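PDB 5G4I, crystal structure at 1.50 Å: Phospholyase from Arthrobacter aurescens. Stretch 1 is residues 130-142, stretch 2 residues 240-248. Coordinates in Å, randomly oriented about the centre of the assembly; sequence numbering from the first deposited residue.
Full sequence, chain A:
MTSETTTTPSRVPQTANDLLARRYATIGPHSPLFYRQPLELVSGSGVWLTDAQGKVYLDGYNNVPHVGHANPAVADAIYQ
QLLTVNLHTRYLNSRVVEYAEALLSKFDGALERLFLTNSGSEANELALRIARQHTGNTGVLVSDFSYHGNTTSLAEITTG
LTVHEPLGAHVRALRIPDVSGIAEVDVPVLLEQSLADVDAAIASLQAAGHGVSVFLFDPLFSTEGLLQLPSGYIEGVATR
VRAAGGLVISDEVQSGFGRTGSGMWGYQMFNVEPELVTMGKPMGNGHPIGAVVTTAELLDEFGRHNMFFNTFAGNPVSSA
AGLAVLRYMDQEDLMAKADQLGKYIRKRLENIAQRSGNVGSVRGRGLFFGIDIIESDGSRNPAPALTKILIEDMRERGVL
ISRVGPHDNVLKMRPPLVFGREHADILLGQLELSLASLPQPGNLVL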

# COMPACT_ATOMS: atom_id res chain seq x y z
N ILE A 130 4.33 5.14 -14.20
CA ILE A 130 5.66 5.28 -14.93
C ILE A 130 5.40 5.11 -16.39
O ILE A 130 5.91 5.96 -17.21
N ALA A 131 4.71 4.08 -16.81
CA ALA A 131 4.50 3.81 -18.22
C ALA A 131 3.72 4.93 -18.90
O ALA A 131 4.09 5.37 -20.06
N ARG A 132 2.61 5.37 -18.32
CA ARG A 132 1.73 6.46 -18.97
C ARG A 132 2.60 7.70 -19.16
O ARG A 132 2.57 8.36 -20.28
N GLN A 133 3.41 8.11 -18.19
CA GLN A 133 4.24 9.33 -18.34
C GLN A 133 5.36 9.15 -19.36
O GLN A 133 5.67 10.09 -20.17
N HIS A 134 5.98 7.97 -19.42
CA HIS A 134 7.09 7.73 -20.36
C HIS A 134 6.61 7.63 -21.82
O HIS A 134 7.24 8.23 -22.73
N THR A 135 5.50 6.94 -22.07
CA THR A 135 5.01 6.65 -23.41
C THR A 135 4.25 7.83 -23.97
O THR A 135 4.16 7.95 -25.26
N GLY A 136 3.65 8.68 -23.12
CA GLY A 136 2.72 9.71 -23.63
C GLY A 136 1.38 9.15 -24.14
O GLY A 136 0.57 9.88 -24.76
N ASN A 137 1.13 7.85 -23.89
CA ASN A 137 -0.05 7.13 -24.27
C ASN A 137 -0.83 6.66 -23.02
O ASN A 137 -0.25 6.61 -21.89
N THR A 138 -2.09 6.29 -23.16
CA THR A 138 -2.89 5.75 -22.03
C THR A 138 -3.44 4.35 -22.27
O THR A 138 -3.98 3.69 -21.30
N GLY A 139 -3.39 3.77 -23.48
CA GLY A 139 -4.00 2.48 -23.74
C GLY A 139 -3.39 1.28 -22.99
O GLY A 139 -2.16 1.22 -22.84
N VAL A 140 -4.29 0.41 -22.47
CA VAL A 140 -3.87 -0.79 -21.73
C VAL A 140 -4.37 -2.04 -22.40
O VAL A 140 -5.60 -2.20 -22.64
N LEU A 141 -3.50 -3.03 -22.65
CA LEU A 141 -3.87 -4.39 -23.07
C LEU A 141 -3.74 -5.33 -21.87
O LEU A 141 -2.66 -5.37 -21.24
N VAL A 142 -4.83 -6.01 -21.55
CA VAL A 142 -4.87 -6.99 -20.48
C VAL A 142 -5.58 -8.25 -20.97
O VAL A 142 -6.30 -8.21 -22.02
N ARG A 240 4.80 -6.14 -31.16
CA ARG A 240 3.70 -5.22 -31.66
C ARG A 240 3.49 -4.01 -30.70
O ARG A 240 3.35 -2.88 -31.09
N VAL A 241 3.56 -4.26 -29.38
CA VAL A 241 3.42 -3.21 -28.43
C VAL A 241 4.57 -2.17 -28.55
O VAL A 241 4.32 -0.98 -28.48
N ARG A 242 5.82 -2.66 -28.69
CA ARG A 242 6.99 -1.75 -28.80
C ARG A 242 6.91 -0.96 -30.10
O ARG A 242 7.26 0.25 -30.08
N ALA A 243 6.38 -1.58 -31.14
CA ALA A 243 6.29 -0.80 -32.45
C ALA A 243 5.23 0.31 -32.26
O ALA A 243 5.23 1.31 -33.03
N ALA A 244 4.25 0.13 -31.36
CA ALA A 244 3.22 1.12 -31.03
C ALA A 244 3.69 2.13 -29.96
O ALA A 244 2.89 2.95 -29.54
N GLY A 245 4.96 2.06 -29.52
CA GLY A 245 5.47 2.99 -28.54
C GLY A 245 5.14 2.67 -27.07
O GLY A 245 5.27 3.54 -26.22
N GLY A 246 4.80 1.45 -26.83
CA GLY A 246 4.42 0.98 -25.46
C GLY A 246 5.48 0.12 -24.79
O GLY A 246 6.54 -0.22 -25.38
N LEU A 247 5.19 -0.30 -23.54
CA LEU A 247 6.08 -1.10 -22.68
C LEU A 247 5.37 -2.38 -22.26
O LEU A 247 4.14 -2.49 -22.27
N VAL A 248 6.18 -3.32 -21.81
CA VAL A 248 5.68 -4.60 -21.26
C VAL A 248 5.90 -4.66 -19.74
O VAL A 248 7.04 -4.42 -19.26

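What does the helix at the start of stretch 2 offer to stretch 1? Only V241 reaches across from it. Its CA-to-CB bond points toward stretch 1, chi1 is t, and V241 CG2 lies 3.9 Å from L141 CD1. L141, on the strand that closes stretch 1, also points toward its partner, with chi1 m and chi2 t, so two buried aliphatic side chains meet in a plain apolar contact. R240, R242 and A243 stay out of reach, and the two arginines find hydrogen-bond partners elsewhere in the structure.

How does the chain turn from that helix into the strand? A Schellman motif ends the helix: G246 N donates to V241 O at 3.0 Å and G245 N to R242 O at 3.0 Å. G245 has positive phi, and at its backbone angles a CB would be jammed against the carbonyl oxygen of A244, which by itself calls for glycine. Such a CB would also point toward stretch 1 and come 3.8 Å from N137 OD1.

Which side chains of stretch 1 meet this turn? N137 and T135 do, both pointing toward it. N137, chi1 m, brings OD1 to 3.7 Å from A244 O and 4.0 Å from G245 O, contacts between oxygens that are not hydrogen bonds. T135 takes chi1 p, in which OG1 donates to A131 O at 3.0 Å and accepts from N137 N at 3.1 Å. The hydroxyl is thus occupied within its own stretch, while the methyl faces the turn: T135 CG2 is 3.3 Å from G245 O and 4.0 Å from G246 CA. No direct hydrogen bond joins the stretches; instead, water 1 sits 2.8 Å from both T135 O and G245 O, within donating distance of each, although it has more acceptors in reach than protons to give.

What fills the space once the strand begins? L247 does, and it has the largest area covered by the other stretch of any residue here. It points toward the helix of stretch 1 with chi1 m and chi2 t. L247 CD1 lies 4.0 Å from A131 CB, an apolar contact made by a small side chain that also points in, and the same methyl approaches the H134 ring obliquely. L247 CG is 4.0 Å from T135 CG2, so the threonine methyl packs against both the glycine turn and the leucine. The next residue, V248, is out of reach, and the contact ends there.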

# COMPACT_ATOMS: atom_id res chain seq x y z
CB ILE A 130 6.65 4.22 -14.39
CG1 ILE A 130 7.10 4.53 -12.95
CG2 ILE A 130 7.90 4.17 -15.31
CD1 ILE A 130 7.75 3.31 -12.22
CB ALA A 131 3.84 2.46 -18.46
CB ARG A 132 0.55 6.78 -17.99
CG ARG A 132 -0.64 7.41 -18.55
CD ARG A 132 -1.68 7.63 -17.47
NE ARG A 132 -2.07 6.42 -16.75
CZ ARG A 132 -1.83 6.15 -15.45
NH1 ARG A 132 -1.22 6.96 -14.68
NH2 ARG A 132 -2.29 4.97 -14.99
CB GLN A 133 4.90 9.75 -17.02
CG GLN A 133 3.93 10.12 -15.88
CD GLN A 133 4.60 10.77 -14.68
OE1 GLN A 133 5.83 11.09 -14.73
NE2 GLN A 133 3.87 10.97 -13.58
CB HIS A 134 7.77 6.38 -20.03
CG HIS A 134 8.83 6.00 -21.02
ND1 HIS A 134 8.70 5.09 -22.04
CD2 HIS A 134 10.07 6.52 -21.12
CE1 HIS A 134 9.83 5.07 -22.76
NE2 HIS A 134 10.67 5.94 -22.22
CB THR A 135 4.12 5.42 -23.46
OG1 THR A 135 2.88 5.61 -22.75
CG2 THR A 135 4.89 4.16 -23.03
CB ASN A 137 0.29 5.88 -25.14
CG ASN A 137 0.96 6.19 -26.47
OD1 ASN A 137 1.79 5.39 -27.02
ND2 ASN A 137 0.65 7.34 -26.98
CB THR A 138 -4.13 6.65 -21.73
OG1 THR A 138 -4.88 6.88 -22.97
CG2 THR A 138 -3.70 7.98 -21.17
CB VAL A 140 -4.35 -0.70 -20.26
CG1 VAL A 140 -4.05 -2.01 -19.49
CG2 VAL A 140 -3.77 0.50 -19.55
CB LEU A 141 -2.91 -4.86 -24.19
CG LEU A 141 -2.96 -4.08 -25.52
CD1 LEU A 141 -1.86 -4.60 -26.44
CD2 LEU A 141 -4.26 -4.16 -26.24
CB VAL A 142 -5.59 -6.55 -19.18
CG1 VAL A 142 -4.71 -5.65 -18.34
CG2 VAL A 142 -6.98 -5.94 -19.50
CB ARG A 240 2.43 -6.00 -31.82
CG ARG A 240 2.48 -6.98 -33.02
CD ARG A 240 1.40 -8.08 -32.93
NE ARG A 240 1.28 -8.93 -34.11
CZ ARG A 240 2.16 -9.87 -34.41
NH1 ARG A 240 3.22 -10.12 -33.64
NH2 ARG A 240 1.98 -10.59 -35.55
CB VAL A 241 3.36 -3.82 -26.99
CG1 VAL A 241 3.60 -2.77 -25.83
CG2 VAL A 241 2.06 -4.54 -26.77
CB ARG A 242 8.27 -2.52 -28.59
CG ARG A 242 8.37 -2.93 -27.06
CD ARG A 242 9.38 -3.96 -26.85
NE ARG A 242 9.42 -4.27 -25.37
CZ ARG A 242 9.96 -5.39 -24.90
NH1 ARG A 242 10.40 -6.36 -25.71
NH2 ARG A 242 9.99 -5.58 -23.57
CB ALA A 243 5.94 -1.73 -33.55
CB ALA A 244 1.94 0.47 -30.59
CB LEU A 247 6.47 -0.32 -21.39
CG LEU A 247 7.08 1.08 -21.60
CD1 LEU A 247 7.35 1.81 -20.29
CD2 LEU A 247 8.38 0.98 -22.39
CB VAL A 248 6.39 -5.81 -21.92
CG1 VAL A 248 5.91 -7.13 -21.25
CG2 VAL A 248 6.12 -5.82 -23.44
O HOH W 1 5.52 6.23 -27.03